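Local structure of 5' nucleotidase family protein (Staphylococcus aureus subsp. aureus, 4Q7F) at residues G47-N52 and V94-R99; S77-Y82 and Q307-Q312; A357-T362 and M457-H462. The protein belongs to the 5'-nucleotidase family, joining a metal-binding calcineurin-like phosphoesterase domain, which here holds manganese and magnesium, to a C-terminal 5'-nucleotidase domain. All coordinates share one frame; numbering follows the deposited sequence. Where two conformers were deposited one is given.

In the fold
Interactions 1 and 2 are neighbours, their centres 14 Å apart, and they touch: F96 CE2 lies 3.8 Å from L309 CD2. Their segments alternate along the chain, in the order 47-52, 77-82, 94-99 and 307-312, so that helix 304-317 comes back onto helices formed more than 200 residues earlier. Helices 78-85 and 91-99 are consecutive, and both meet this later helix. Interaction 3 closes last in the chain and belongs to the C-terminal 5'-nucleotidase domain, with its centre 47 Å from that of interaction 1 and 39 Å from that of interaction 2. The first two contacts therefore form one continuous cluster of helices, joined through F96, F79 and L309, whereas the third touches neither, its nearest atoms about 14 Å from those of interaction 2.

Interaction 1: residues G47-N52 and V94-R99; sequences GLLLAN and VDFYNR
L48 sets its CD2 methyl over one face of the Y97 ring, 3.6 Å from Y97 CZ. This is a CH-pi contact: L48 CD2 stands 3.8 Å from the ring centroid and 17° off the normal, displaced toward the hydroxyl-bearing rim. L49 makes a looser contact, its CD2 lying 4.0 Å from F96 CD1 and approaching that ring obliquely. The same L49 methyl reaches the edge of the R99 guanidinium, 4.4 Å from R99 NH2. R99 was modelled in two conformers, so this marginal contact carries little weight.

The CB of Y97 leaves its helix away from L48. With CG anti to the carbonyl carbon (chi1 -82°), the ring nevertheless swings back to the methyl. At its far end Y97 OH is hydrogen-bonded to D69 of strand 65-69, and F102 meets the ring at an inclined angle. D306 of helix 304-317 touches both L49 and F96 and forms a salt bridge with R99.

The two helical segments run almost parallel, 5° between axes 11.4 Å apart. Helix 48-59 connects strands 19-25 and 65-69, and helix 91-99 leads from 65-69 to 104-105; these strands are parallel neighbours in one sheet of the phosphoesterase domain, so successive beta-alpha-beta crossovers place the helices side by side.

No hydrogen bond joins the segments, and direct contact between them is apolar. The Y97 side chain, about 11 Å from the bound manganese, divides its roles: the ring face serves L48, while the hydroxyl is bonded to D69.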
ATOM      1  N   GLY A  47      -6.481   8.409 -12.067  1.00 20.35           N
ATOM      2  CA  GLY A  47      -6.599   7.132 -12.729  1.00 19.37           C
ATOM      3  C   GLY A  47      -5.690   7.031 -13.928  1.00 19.13           C
ATOM      4  O   GLY A  47      -5.274   8.026 -14.469  1.00 18.88           O
ATOM      5  N   LEU A  48      -5.414   5.791 -14.334  1.00 19.60           N
ATOM      6  CA  LEU A  48      -4.469   5.501 -15.385  1.00 19.50           C
ATOM      7  C   LEU A  48      -4.929   5.949 -16.776  1.00 19.01           C
ATOM      8  O   LEU A  48      -4.119   6.386 -17.599  1.00 17.91           O
ATOM      9  CB  LEU A  48      -4.159   3.994 -15.377  1.00 20.11           C
ATOM     10  CG  LEU A  48      -3.033   3.555 -16.298  1.00 22.33           C
ATOM     11  CD1 LEU A  48      -1.720   4.111 -15.791  1.00 22.06           C
ATOM     12  CD2 LEU A  48      -2.962   2.043 -16.434  1.00 23.25           C
ATOM     13  N   LEU A  49      -6.212   5.843 -17.053  1.00 19.79           N
ATOM     14  CA  LEU A  49      -6.698   6.287 -18.356  1.00 20.21           C
ATOM     15  C   LEU A  49      -6.305   7.752 -18.578  1.00 20.61           C
ATOM     16  O   LEU A  49      -5.678   8.090 -19.569  1.00 18.42           O
ATOM     17  CB  LEU A  49      -8.198   6.115 -18.464  1.00 20.53           C
ATOM     18  CG  LEU A  49      -8.636   4.667 -18.661  1.00 21.36           C
ATOM     19  CD1 LEU A  49     -10.154   4.615 -18.630  1.00 21.50           C
ATOM     20  CD2 LEU A  49      -8.101   4.105 -19.981  1.00 22.49           C
ATOM     21  N   LEU A  50      -6.619   8.599 -17.608  1.00 20.24           N
ATOM     22  CA  LEU A  50      -6.360  10.013 -17.723  1.00 21.96           C
ATOM     23  C   LEU A  50      -4.877  10.329 -17.582  1.00 21.04           C
ATOM     24  O   LEU A  50      -4.341  11.137 -18.343  1.00 20.06           O
ATOM     25  CB  LEU A  50      -7.210  10.782 -16.715  1.00 22.39           C
ATOM     26  CG  LEU A  50      -7.249  12.281 -16.800  1.00 24.65           C
ATOM     27  CD1 LEU A  50      -7.756  12.711 -18.170  1.00 26.65           C
ATOM     28  CD2 LEU A  50      -8.164  12.790 -15.694  1.00 25.58           C
ATOM     29  N   ALA A  51      -4.197   9.667 -16.650  1.00 19.94           N
ATOM     30  CA  ALA A  51      -2.764   9.899 -16.501  1.00 18.85           C
ATOM     31  C   ALA A  51      -2.039   9.535 -17.792  1.00 18.40           C
ATOM     32  O   ALA A  51      -1.149  10.242 -18.222  1.00 17.39           O
ATOM     33  CB  ALA A  51      -2.208   9.106 -15.347  1.00 19.01           C
ATOM     34  N   ASN A  52      -2.452   8.444 -18.433  1.00 18.41           N
ATOM     35  CA  ASN A  52      -1.813   8.028 -19.667  1.00 19.06           C
ATOM     36  C   ASN A  52      -2.101   9.025 -20.794  1.00 20.25           C
ATOM     37  O   ASN A  52      -1.239   9.278 -21.640  1.00 21.65           O
ATOM     38  CB  ASN A  52      -2.249   6.615 -20.079  1.00 18.35           C
ATOM     39  CG  ASN A  52      -1.502   6.109 -21.280  1.00 18.37           C
ATOM     40  OD1 ASN A  52      -0.284   5.877 -21.225  1.00 19.80           O
ATOM     41  ND2 ASN A  52      -2.224   5.858 -22.347  1.00 18.51           N
ATOM     42  N   VAL A  94      -4.767  -6.142 -17.280  1.00 21.98           N
ATOM     43  CA  VAL A  94      -3.586  -6.271 -18.119  1.00 21.99           C
ATOM     44  C   VAL A  94      -3.865  -5.641 -19.494  1.00 22.26           C
ATOM     45  O   VAL A  94      -3.005  -4.962 -20.063  1.00 21.45           O
ATOM     46  CB  VAL A  94      -3.155  -7.763 -18.271  1.00 22.77           C
ATOM     47  CG1 VAL A  94      -2.147  -7.946 -19.407  1.00 23.65           C
ATOM     48  CG2 VAL A  94      -2.584  -8.307 -16.978  1.00 22.93           C
ATOM     49  N   ASP A  95      -5.063  -5.863 -20.018  1.00 22.84           N
ATOM     50  CA  ASP A  95      -5.464  -5.258 -21.301  1.00 23.50           C
ATOM     51  C   ASP A  95      -5.284  -3.725 -21.300  1.00 22.71           C
ATOM     52  O   ASP A  95      -4.821  -3.151 -22.297  1.00 21.13           O
ATOM     53  CB  ASP A  95      -6.889  -5.616 -21.652  1.00 25.08           C
ATOM     54  CG  ASP A  95      -7.038  -7.062 -22.061  1.00 27.05           C
ATOM     55  OD1 ASP A  95      -6.013  -7.768 -22.149  1.00 28.99           O
ATOM     56  OD2 ASP A  95      -8.172  -7.489 -22.313  1.00 28.28           O
ATOM     57  N   PHE A  96      -5.652  -3.062 -20.203  1.00 21.10           N
ATOM     58  CA  PHE A  96      -5.441  -1.625 -20.105  1.00 20.97           C
ATOM     59  C   PHE A  96      -3.962  -1.308 -20.253  1.00 21.07           C
ATOM     60  O   PHE A  96      -3.592  -0.446 -21.068  1.00 23.37           O
ATOM     61  CB  PHE A  96      -5.970  -1.027 -18.777  1.00 20.75           C
ATOM     62  CG  PHE A  96      -7.466  -0.865 -18.734  1.00 21.12           C
ATOM     63  CD1 PHE A  96      -8.083   0.112 -19.506  1.00 22.32           C
ATOM     64  CD2 PHE A  96      -8.255  -1.662 -17.917  1.00 21.29           C
ATOM     65  CE1 PHE A  96      -9.454   0.278 -19.484  1.00 23.06           C
ATOM     66  CE2 PHE A  96      -9.628  -1.494 -17.884  1.00 22.01           C
ATOM     67  CZ  PHE A  96     -10.231  -0.532 -18.661  1.00 22.71           C
ATOM     68  N   TYR A  97      -3.101  -1.970 -19.479  1.00 20.01           N
ATOM     69  CA  TYR A  97      -1.670  -1.673 -19.577  1.00 19.79           C
ATOM     70  C   TYR A  97      -1.122  -1.984 -20.966  1.00 20.01           C
ATOM     71  O   TYR A  97      -0.335  -1.219 -21.528  1.00 18.50           O
ATOM     72  CB  TYR A  97      -0.860  -2.393 -18.506  1.00 20.06           C
ATOM     73  CG  TYR A  97      -0.857  -1.696 -17.175  1.00 18.71           C
ATOM     74  CD1 TYR A  97      -1.857  -1.901 -16.247  1.00 18.61           C
ATOM     75  CD2 TYR A  97       0.155  -0.799 -16.862  1.00 18.48           C
ATOM     76  CE1 TYR A  97      -1.843  -1.232 -15.024  1.00 17.82           C
ATOM     77  CE2 TYR A  97       0.167  -0.128 -15.666  1.00 17.98           C
ATOM     78  CZ  TYR A  97      -0.825  -0.348 -14.751  1.00 17.80           C
ATOM     79  OH  TYR A  97      -0.759   0.343 -13.562  1.00 17.81           O
ATOM     80  N   ASN A  98      -1.556  -3.110 -21.517  1.00 20.37           N
ATOM     81  CA  ASN A  98      -1.090  -3.532 -22.793  1.00 21.14           C
ATOM     82  C   ASN A  98      -1.407  -2.568 -23.930  1.00 21.31           C
ATOM     83  O   ASN A  98      -0.555  -2.384 -24.802  1.00 21.01           O
ATOM     84  CB  ASN A  98      -1.573  -4.965 -23.125  1.00 22.42           C
ATOM     85  CG  ASN A  98      -0.720  -6.038 -22.464  1.00 22.01           C
ATOM     86  OD1 ASN A  98       0.282  -5.748 -21.836  1.00 22.07           O
ATOM     87  ND2 ASN A  98      -1.119  -7.284 -22.616  1.00 23.19           N
ATOM     88  N   ARG A  99      -2.605  -1.960 -23.933  0.50 21.33           N
ATOM     89  CA  ARG A  99      -2.969  -0.990 -24.980  0.50 22.40           C
ATOM     90  C   ARG A  99      -2.075   0.226 -24.948  0.50 21.35           C
ATOM     91  O   ARG A  99      -1.793   0.816 -25.976  0.50 21.08           O
ATOM     92  CB  ARG A  99      -4.353  -0.382 -24.797  0.50 22.71           C
ATOM     93  CG  ARG A  99      -5.519  -1.299 -24.629  0.50 23.93           C
ATOM     94  CD  ARG A  99      -6.763  -0.497 -24.941  0.50 24.58           C
ATOM     95  NE  ARG A  99      -7.904  -0.992 -24.205  0.50 25.48           N
ATOM     96  CZ  ARG A  99      -8.535  -0.297 -23.275  0.50 24.89           C
ATOM     97  NH1 ARG A  99      -9.556  -0.849 -22.646  0.50 25.82           N
ATOM     98  NH2 ARG A  99      -8.168   0.950 -23.009  0.50 23.27           N
TER

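Interaction 2: residues S77-Y82 and Q307-Q312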
ATOM      1  N   SER A  77      -7.789  -1.220  -5.693  1.00 19.89           N
ATOM      2  CA  SER A  77      -9.097  -0.643  -5.859  1.00 19.24           C
ATOM      3  C   SER A  77     -10.174  -1.709  -5.920  1.00 18.73           C
ATOM      4  O   SER A  77      -9.864  -2.874  -6.069  1.00 18.41           O
ATOM      5  CB  SER A  77      -9.115   0.127  -7.172  1.00 19.26           C
ATOM      6  OG  SER A  77      -9.172  -0.768  -8.275  1.00 18.36           O
ATOM      7  N   PRO A  78     -11.448  -1.297  -5.837  1.00 18.93           N
ATOM      8  CA  PRO A  78     -12.566  -2.224  -5.970  1.00 19.50           C
ATOM      9  C   PRO A  78     -12.578  -2.903  -7.321  1.00 19.63           C
ATOM     10  O   PRO A  78     -13.204  -3.935  -7.455  1.00 20.58           O
ATOM     11  CB  PRO A  78     -13.799  -1.313  -5.833  1.00 20.00           C
ATOM     12  CG  PRO A  78     -13.331  -0.163  -5.035  1.00 19.35           C
ATOM     13  CD  PRO A  78     -11.922   0.056  -5.505  1.00 19.47           C
ATOM     14  N   PHE A  79     -11.905  -2.340  -8.318  1.00 19.46           N
ATOM     15  CA  PHE A  79     -11.823  -2.994  -9.641  1.00 20.28           C
ATOM     16  C   PHE A  79     -11.026  -4.305  -9.461  1.00 21.13           C
ATOM     17  O   PHE A  79     -11.377  -5.383 -10.010  1.00 19.58           O
ATOM     18  CB  PHE A  79     -11.198  -2.035 -10.663  1.00 20.46           C
ATOM     19  CG  PHE A  79     -10.928  -2.657 -12.026  1.00 22.16           C
ATOM     20  CD1 PHE A  79     -11.898  -3.413 -12.671  1.00 22.81           C
ATOM     21  CD2 PHE A  79      -9.719  -2.444 -12.674  1.00 23.10           C
ATOM     22  CE1 PHE A  79     -11.662  -3.963 -13.926  1.00 23.77           C
ATOM     23  CE2 PHE A  79      -9.483  -2.989 -13.933  1.00 24.60           C
ATOM     24  CZ  PHE A  79     -10.456  -3.752 -14.558  1.00 23.42           C
ATOM     25  N   CYS A  80      -9.993  -4.226  -8.630  1.00 20.97           N
ATOM     26  CA  CYS A  80      -9.188  -5.392  -8.317  1.00 21.98           C
ATOM     27  C   CYS A  80     -10.066  -6.455  -7.596  1.00 22.29           C
ATOM     28  O   CYS A  80     -10.021  -7.636  -7.960  1.00 21.82           O
ATOM     29  CB  CYS A  80      -7.950  -4.980  -7.537  1.00 22.87           C
ATOM     30  SG  CYS A  80      -6.803  -3.944  -8.503  1.00 25.73           S
ATOM     31  N   ASN A  81     -10.881  -6.044  -6.609  1.00 21.95           N
ATOM     32  CA  ASN A  81     -11.803  -6.985  -5.960  1.00 23.14           C
ATOM     33  C   ASN A  81     -12.717  -7.625  -6.986  1.00 24.40           C
ATOM     34  O   ASN A  81     -12.935  -8.851  -6.968  1.00 25.39           O
ATOM     35  CB  ASN A  81     -12.695  -6.317  -4.919  1.00 23.13           C
ATOM     36  CG  ASN A  81     -11.912  -5.706  -3.794  1.00 23.40           C
ATOM     37  OD1 ASN A  81     -11.095  -4.814  -4.008  1.00 23.86           O
ATOM     38  ND2 ASN A  81     -12.187  -6.142  -2.578  1.00 23.26           N
ATOM     39  N   TYR A  82     -13.271  -6.781  -7.853  1.00 25.18           N
ATOM     40  CA  TYR A  82     -14.166  -7.225  -8.922  1.00 26.12           C
ATOM     41  C   TYR A  82     -13.532  -8.318  -9.772  1.00 25.87           C
ATOM     42  O   TYR A  82     -14.175  -9.328 -10.072  1.00 27.87           O
ATOM     43  CB  TYR A  82     -14.582  -6.037  -9.789  1.00 26.16           C
ATOM     44  CG  TYR A  82     -15.443  -6.415 -10.983  1.00 26.10           C
ATOM     45  CD1 TYR A  82     -16.824  -6.467 -10.875  1.00 26.88           C
ATOM     46  CD2 TYR A  82     -14.875  -6.714 -12.206  1.00 25.44           C
ATOM     47  CE1 TYR A  82     -17.621  -6.816 -11.949  1.00 27.17           C
ATOM     48  CE2 TYR A  82     -15.661  -7.080 -13.286  1.00 27.36           C
ATOM     49  CZ  TYR A  82     -17.034  -7.131 -13.148  1.00 27.96           C
ATOM     50  OH  TYR A  82     -17.828  -7.473 -14.213  1.00 28.46           O
ATOM     51  N   GLN A 307     -16.278   1.973 -20.962  0.60 25.83           N
ATOM     52  CA  GLN A 307     -17.412   2.458 -20.165  0.60 26.44           C
ATOM     53  C   GLN A 307     -18.356   1.297 -19.813  0.60 26.72           C
ATOM     54  O   GLN A 307     -18.944   1.285 -18.734  0.60 25.38           O
ATOM     55  CB  GLN A 307     -18.159   3.611 -20.850  0.60 28.25           C
ATOM     56  CG  GLN A 307     -17.407   4.953 -20.900  0.60 28.27           C
ATOM     57  CD  GLN A 307     -17.311   5.696 -19.562  0.60 28.20           C
ATOM     58  OE1 GLN A 307     -16.974   5.126 -18.519  0.60 28.06           O
ATOM     59  NE2 GLN A 307     -17.568   7.005 -19.607  0.60 28.78           N
ATOM     60  N   HIS A 308     -18.487   0.313 -20.707  1.00 27.34           N
ATOM     61  CA  HIS A 308     -19.307  -0.843 -20.405  1.00 28.78           C
ATOM     62  C   HIS A 308     -18.735  -1.598 -19.192  1.00 27.86           C
ATOM     63  O   HIS A 308     -19.475  -1.969 -18.295  1.00 26.29           O
ATOM     64  CB  HIS A 308     -19.429  -1.751 -21.613  1.00 31.98           C
ATOM     65  CG  HIS A 308     -20.237  -2.973 -21.353  1.00 35.49           C
ATOM     66  ND1 HIS A 308     -21.546  -2.912 -20.928  1.00 38.16           N
ATOM     67  CD2 HIS A 308     -19.935  -4.288 -21.466  1.00 37.35           C
ATOM     68  CE1 HIS A 308     -22.017  -4.141 -20.784  1.00 39.92           C
ATOM     69  NE2 HIS A 308     -21.060  -4.993 -21.109  1.00 40.21           N
ATOM     70  N   LEU A 309     -17.411  -1.766 -19.151  1.00 27.61           N
ATOM     71  CA  LEU A 309     -16.750  -2.415 -18.018  1.00 26.88           C
ATOM     72  C   LEU A 309     -16.980  -1.617 -16.733  1.00 26.12           C
ATOM     73  O   LEU A 309     -17.305  -2.195 -15.700  1.00 26.71           O
ATOM     74  CB  LEU A 309     -15.258  -2.600 -18.301  1.00 26.68           C
ATOM     75  CG  LEU A 309     -14.362  -3.152 -17.182  1.00 26.05           C
ATOM     76  CD1 LEU A 309     -14.891  -4.464 -16.628  1.00 26.88           C
ATOM     77  CD2 LEU A 309     -12.935  -3.321 -17.680  1.00 25.95           C
ATOM     78  N   ARG A 310     -16.780  -0.295 -16.782  1.00 24.95           N
ATOM     79  CA  ARG A 310     -17.051   0.574 -15.628  1.00 23.98           C
ATOM     80  C   ARG A 310     -18.487   0.330 -15.124  1.00 23.73           C
ATOM     81  O   ARG A 310     -18.716   0.229 -13.935  1.00 22.02           O
ATOM     82  CB  ARG A 310     -16.861   2.048 -16.028  1.00 24.71           C
ATOM     83  CG  ARG A 310     -17.419   3.132 -15.093  1.00 25.34           C
ATOM     84  CD  ARG A 310     -16.481   3.518 -13.989  1.00 24.93           C
ATOM     85  NE  ARG A 310     -17.067   4.436 -13.009  1.00 24.96           N
ATOM     86  CZ  ARG A 310     -16.878   5.760 -12.937  1.00 23.49           C
ATOM     87  NH1 ARG A 310     -16.109   6.404 -13.799  1.00 22.97           N
ATOM     88  NH2 ARG A 310     -17.465   6.449 -11.954  1.00 22.99           N
ATOM     89  N   LYS A 311     -19.446   0.252 -16.034  1.00 24.32           N
ATOM     90  CA  LYS A 311     -20.858   0.027 -15.643  1.00 25.97           C
ATOM     91  C   LYS A 311     -21.052  -1.300 -14.918  1.00 25.42           C
ATOM     92  O   LYS A 311     -21.754  -1.356 -13.904  1.00 24.70           O
ATOM     93  CB  LYS A 311     -21.798   0.073 -16.859  1.00 27.51           C
ATOM     94  CG  LYS A 311     -23.271  -0.120 -16.506  1.00 29.40           C
ATOM     95  CD  LYS A 311     -24.117  -0.242 -17.761  1.00 31.89           C
ATOM     96  CE  LYS A 311     -25.607  -0.293 -17.439  1.00 33.64           C
ATOM     97  NZ  LYS A 311     -26.007  -1.424 -16.561  1.00 34.38           N
ATOM     98  N   GLN A 312     -20.471  -2.370 -15.467  1.00 25.61           N
ATOM     99  CA  GLN A 312     -20.534  -3.693 -14.836  1.00 25.59           C
ATOM    100  C   GLN A 312     -19.947  -3.601 -13.435  1.00 24.26           C
ATOM    101  O   GLN A 312     -20.496  -4.142 -12.476  1.00 23.96           O
ATOM    102  CB  GLN A 312     -19.751  -4.710 -15.649  1.00 26.61           C
ATOM    103  CG  GLN A 312     -20.447  -5.133 -16.941  1.00 28.91           C
ATOM    104  CD  GLN A 312     -19.550  -5.975 -17.820  1.00 30.87           C
ATOM    105  OE1 GLN A 312     -18.341  -5.724 -17.919  1.00 30.83           O
ATOM    106  NE2 GLN A 312     -20.135  -6.954 -18.498  1.00 33.18           N
TER
HETATM  107  O   HOH W   1     -16.864  -7.942 -16.425  1.00 30.50           O
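The helical segments 78-82 and 307-312 cross nearly perpendicularly, at 82°, with axes 11.7 Å apart and F79 and R310 the closest CA pair. Helix 78-85 belongs to the calcineurin-like phosphoesterase fold; helix 304-317 follows strand 284-293 and is consistent with the connecting helix of two-domain 5'-nucleotidases.

L309 supplies the apolar centre by dividing its methyls between two aromatic rings. L309 CD2 is 4.0 Å from both F79 CE1 and F79 CZ, the two side chains meeting at about a right angle. L309 CD1 lies farther from its ring, 4.3 Å from Y82 CE2. F79 points its CG anti to the backbone N (chi1 174°), which carries the ring tip across to this leucine. Its helix starts at S77, whose OG accepts a weak capping bond from F79 N and is also hydrogen-bonded to G30.

H86 stacks on the Y82 ring and W316 meets it edge-to-face. The hydroxyl end of Y82 crosses Q312 at a slant, with Y82 OH 3.7 Å from Q312 CB. A water in the plane of the Y82 ring bridges the two residues: it donates to Q312 OE1 at 3.1 Å and lies a short 2.5 Å from Y82 OH.

Interaction 3: residues A357-T362 and M457-H462; sequences ADVACT and MMIQGH
A tight beta-hairpin, formed by strands 454-459 and 462-463, leans against the start of strand 359-363 through I459. The contact is small, 108 Å² of buried surface over both sides, and contains no hydrogen bond. Its main pair is V359 CG2 with I459 CD1, 4.1 Å apart, and the two side chains cross at about a right angle. I459 reaches that far because its chain is extended beyond CG1 (chi2 173°), which carries CD1 out to the valine. The other branch of the isoleucine turns toward D358: I459 CG2 lies 4.4 Å from D358 CB. D358 thus offers its aliphatic carbon to the hairpin, whereas its carboxylate is used elsewhere, OD2 accepting a hydrogen bond from T471 N.

In the fold, the pair joins two sheets of the C-terminal 5'-nucleotidase domain. Strand 359-363 is an interior strand of a five-stranded mixed sheet, between 435-438 and 469-475; the hairpin lies at one side of a four-stranded sheet. V440 touches both V359 and I459, while Y470 and L400 of helix 397-408 enclose the isoleucine further. On the segment 357-362, A360 packs against helix 342-355 instead. Strand 469-475, bonded through its backbone to V359 and C361, ends in N475, a residue of the pocket that holds the bound ligand.

The hairpin turns on Q460 and G461, both with positive phi (58° and 70°), a conformation close to a type I' turn. I459 N donates to H462 O at 2.8 Å, and the reciprocal bond, H462 N to I459 O, is weak at 3.5 Å. A further weak bond runs from H462 ND1 to Q460 O, 3.4 Å long.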
ATOM      1  N   ALA A 357     -11.872 -16.136  19.945  1.00 29.25           N
ATOM      2  CA  ALA A 357     -10.707 -15.685  20.729  1.00 28.64           C
ATOM      3  C   ALA A 357     -11.137 -14.864  21.921  1.00 28.83           C
ATOM      4  O   ALA A 357     -12.276 -14.404  21.984  1.00 28.24           O
ATOM      5  CB  ALA A 357      -9.771 -14.855  19.877  1.00 27.09           C
ATOM      6  N   ASP A 358     -10.218 -14.653  22.858  1.00 28.44           N
ATOM      7  CA  ASP A 358     -10.527 -13.812  24.010  1.00 28.97           C
ATOM      8  C   ASP A 358     -10.580 -12.350  23.593  1.00 27.91           C
ATOM      9  O   ASP A 358     -11.359 -11.568  24.142  1.00 27.79           O
ATOM     10  CB  ASP A 358      -9.445 -13.914  25.092  1.00 30.36           C
ATOM     11  CG  ASP A 358      -9.208 -15.339  25.573  1.00 31.37           C
ATOM     12  OD1 ASP A 358     -10.185 -16.107  25.756  1.00 33.62           O
ATOM     13  OD2 ASP A 358      -8.022 -15.681  25.777  1.00 31.08           O
ATOM     14  N   VAL A 359      -9.726 -11.988  22.625  1.00 24.73           N
ATOM     15  CA  VAL A 359      -9.574 -10.628  22.198  1.00 23.55           C
ATOM     16  C   VAL A 359      -9.475 -10.585  20.667  1.00 23.00           C
ATOM     17  O   VAL A 359      -9.068 -11.567  20.028  1.00 21.69           O
ATOM     18  CB  VAL A 359      -8.299 -10.022  22.823  1.00 22.75           C
ATOM     19  CG1 VAL A 359      -8.055  -8.596  22.354  1.00 22.83           C
ATOM     20  CG2 VAL A 359      -8.389 -10.081  24.355  1.00 24.02           C
ATOM     21  N   ALA A 360      -9.932  -9.484  20.106  1.00 22.26           N
ATOM     22  CA  ALA A 360      -9.823  -9.242  18.664  1.00 23.04           C
ATOM     23  C   ALA A 360      -9.409  -7.792  18.459  1.00 22.67           C
ATOM     24  O   ALA A 360      -9.461  -6.986  19.396  1.00 23.10           O
ATOM     25  CB  ALA A 360     -11.126  -9.536  17.961  1.00 23.32           C
ATOM     26  N   CYS A 361      -8.961  -7.464  17.252  1.00 23.00           N
ATOM     27  CA  CYS A 361      -8.619  -6.102  16.939  1.00 23.18           C
ATOM     28  C   CYS A 361      -8.671  -5.884  15.442  1.00 22.83           C
ATOM     29  O   CYS A 361      -8.593  -6.842  14.672  1.00 20.72           O
ATOM     30  CB  CYS A 361      -7.249  -5.727  17.455  1.00 23.91           C
ATOM     31  SG  CYS A 361      -5.880  -6.549  16.609  1.00 26.77           S
ATOM     32  N   THR A 362      -8.894  -4.625  15.078  1.00 22.82           N
ATOM     33  CA  THR A 362      -8.862  -4.171  13.674  1.00 24.42           C
ATOM     34  C   THR A 362      -8.530  -2.698  13.606  1.00 23.37           C
ATOM     35  O   THR A 362      -8.810  -1.929  14.536  1.00 24.47           O
ATOM     36  CB  THR A 362     -10.163  -4.434  12.924  1.00 24.97           C
ATOM     37  OG1 THR A 362      -9.982  -4.127  11.526  1.00 27.01           O
ATOM     38  CG2 THR A 362     -11.302  -3.629  13.512  1.00 26.53           C
HETATM   39  N   MSE A 457      -6.367  -2.739  32.366  1.00 27.41           N
HETATM   40  CA  MSE A 457      -6.717  -3.810  31.407  1.00 28.45           C
HETATM   41  C   MSE A 457      -7.569  -4.883  32.047  1.00 28.71           C
HETATM   42  O   MSE A 457      -7.213  -5.403  33.083  1.00 28.82           O
HETATM   43  CB  MSE A 457      -5.478  -4.482  30.833  1.00 29.70           C
HETATM   44  CG  MSE A 457      -4.713  -3.607  29.868  1.00 30.83           C
HETATM   45 SE   MSE A 457      -3.249  -4.685  29.106  1.00 34.01          SE
HETATM   46  CE  MSE A 457      -4.339  -5.976  28.138  1.00 33.10           C
HETATM   47  N   MSE A 458      -8.689  -5.228  31.417  0.50 28.38           N
HETATM   48  CA  MSE A 458      -9.581  -6.240  31.952  0.50 30.09           C
HETATM   49  C   MSE A 458     -10.161  -7.076  30.862  0.50 31.65           C
HETATM   50  O   MSE A 458     -10.637  -6.555  29.860  0.50 30.84           O
HETATM   51  CB  MSE A 458     -10.767  -5.635  32.709  0.50 29.48           C
HETATM   52  CG  MSE A 458     -10.322  -4.726  33.840  0.50 28.61           C
HETATM   53 SE   MSE A 458      -9.784  -5.796  35.401  0.50 29.11          SE
HETATM   54  CE  MSE A 458     -11.585  -5.913  36.175  0.50 30.93           C
ATOM     55  N   ILE A 459     -10.151  -8.388  31.086  1.00 34.77           N
ATOM     56  CA  ILE A 459     -10.695  -9.377  30.152  1.00 38.60           C
ATOM     57  C   ILE A 459     -11.716 -10.188  30.954  1.00 41.09           C
ATOM     58  O   ILE A 459     -11.347 -10.990  31.798  1.00 45.16           O
ATOM     59  CB  ILE A 459      -9.573 -10.260  29.570  1.00 39.51           C
ATOM     60  CG1 ILE A 459      -8.601  -9.379  28.787  1.00 37.91           C
ATOM     61  CG2 ILE A 459     -10.151 -11.358  28.664  1.00 41.96           C
ATOM     62  CD1 ILE A 459      -7.351 -10.068  28.295  1.00 38.91           C
ATOM     63  N   GLN A 460     -13.000  -9.921  30.735  1.00 45.29           N
ATOM     64  CA  GLN A 460     -14.101 -10.624  31.416  1.00 48.40           C
ATOM     65  C   GLN A 460     -14.088 -10.542  32.961  1.00 51.15           C
ATOM     66  O   GLN A 460     -13.968 -11.565  33.658  1.00 52.15           O
ATOM     67  CB  GLN A 460     -14.183 -12.086  30.961  1.00 53.45           C
ATOM     68  CG  GLN A 460     -14.474 -12.242  29.473  1.00 58.74           C
ATOM     69  CD  GLN A 460     -14.547 -13.689  29.025  1.00 66.12           C
ATOM     70  OE1 GLN A 460     -14.282 -14.614  29.803  1.00 70.08           O
ATOM     71  NE2 GLN A 460     -14.903 -13.898  27.756  1.00 70.38           N
ATOM     72  N   GLY A 461     -14.202  -9.315  33.469  1.00 48.80           N
ATOM     73  CA  GLY A 461     -14.298  -9.053  34.897  1.00 50.00           C
ATOM     74  C   GLY A 461     -13.036  -9.297  35.679  1.00 51.23           C
ATOM     75  O   GLY A 461     -13.004  -9.121  36.914  1.00 51.18           O
ATOM     76  N   HIS A 462     -11.990  -9.702  34.970  1.00 51.90           N
ATOM     77  CA  HIS A 462     -10.724  -9.976  35.605  1.00 51.18           C
ATOM     78  C   HIS A 462      -9.611  -9.182  34.987  1.00 46.01           C
ATOM     79  O   HIS A 462      -9.568  -8.976  33.761  1.00 45.72           O
ATOM     80  CB  HIS A 462     -10.396 -11.470  35.555  1.00 54.74           C
ATOM     81  CG  HIS A 462     -11.162 -12.285  36.553  1.00 59.75           C
ATOM     82  ND1 HIS A 462     -12.301 -12.992  36.227  1.00 61.82           N
ATOM     83  CD2 HIS A 462     -10.960 -12.484  37.878  1.00 60.33           C
ATOM     84  CE1 HIS A 462     -12.760 -13.603  37.305  1.00 64.80           C
ATOM     85  NE2 HIS A 462     -11.966 -13.307  38.321  1.00 66.61           N
TER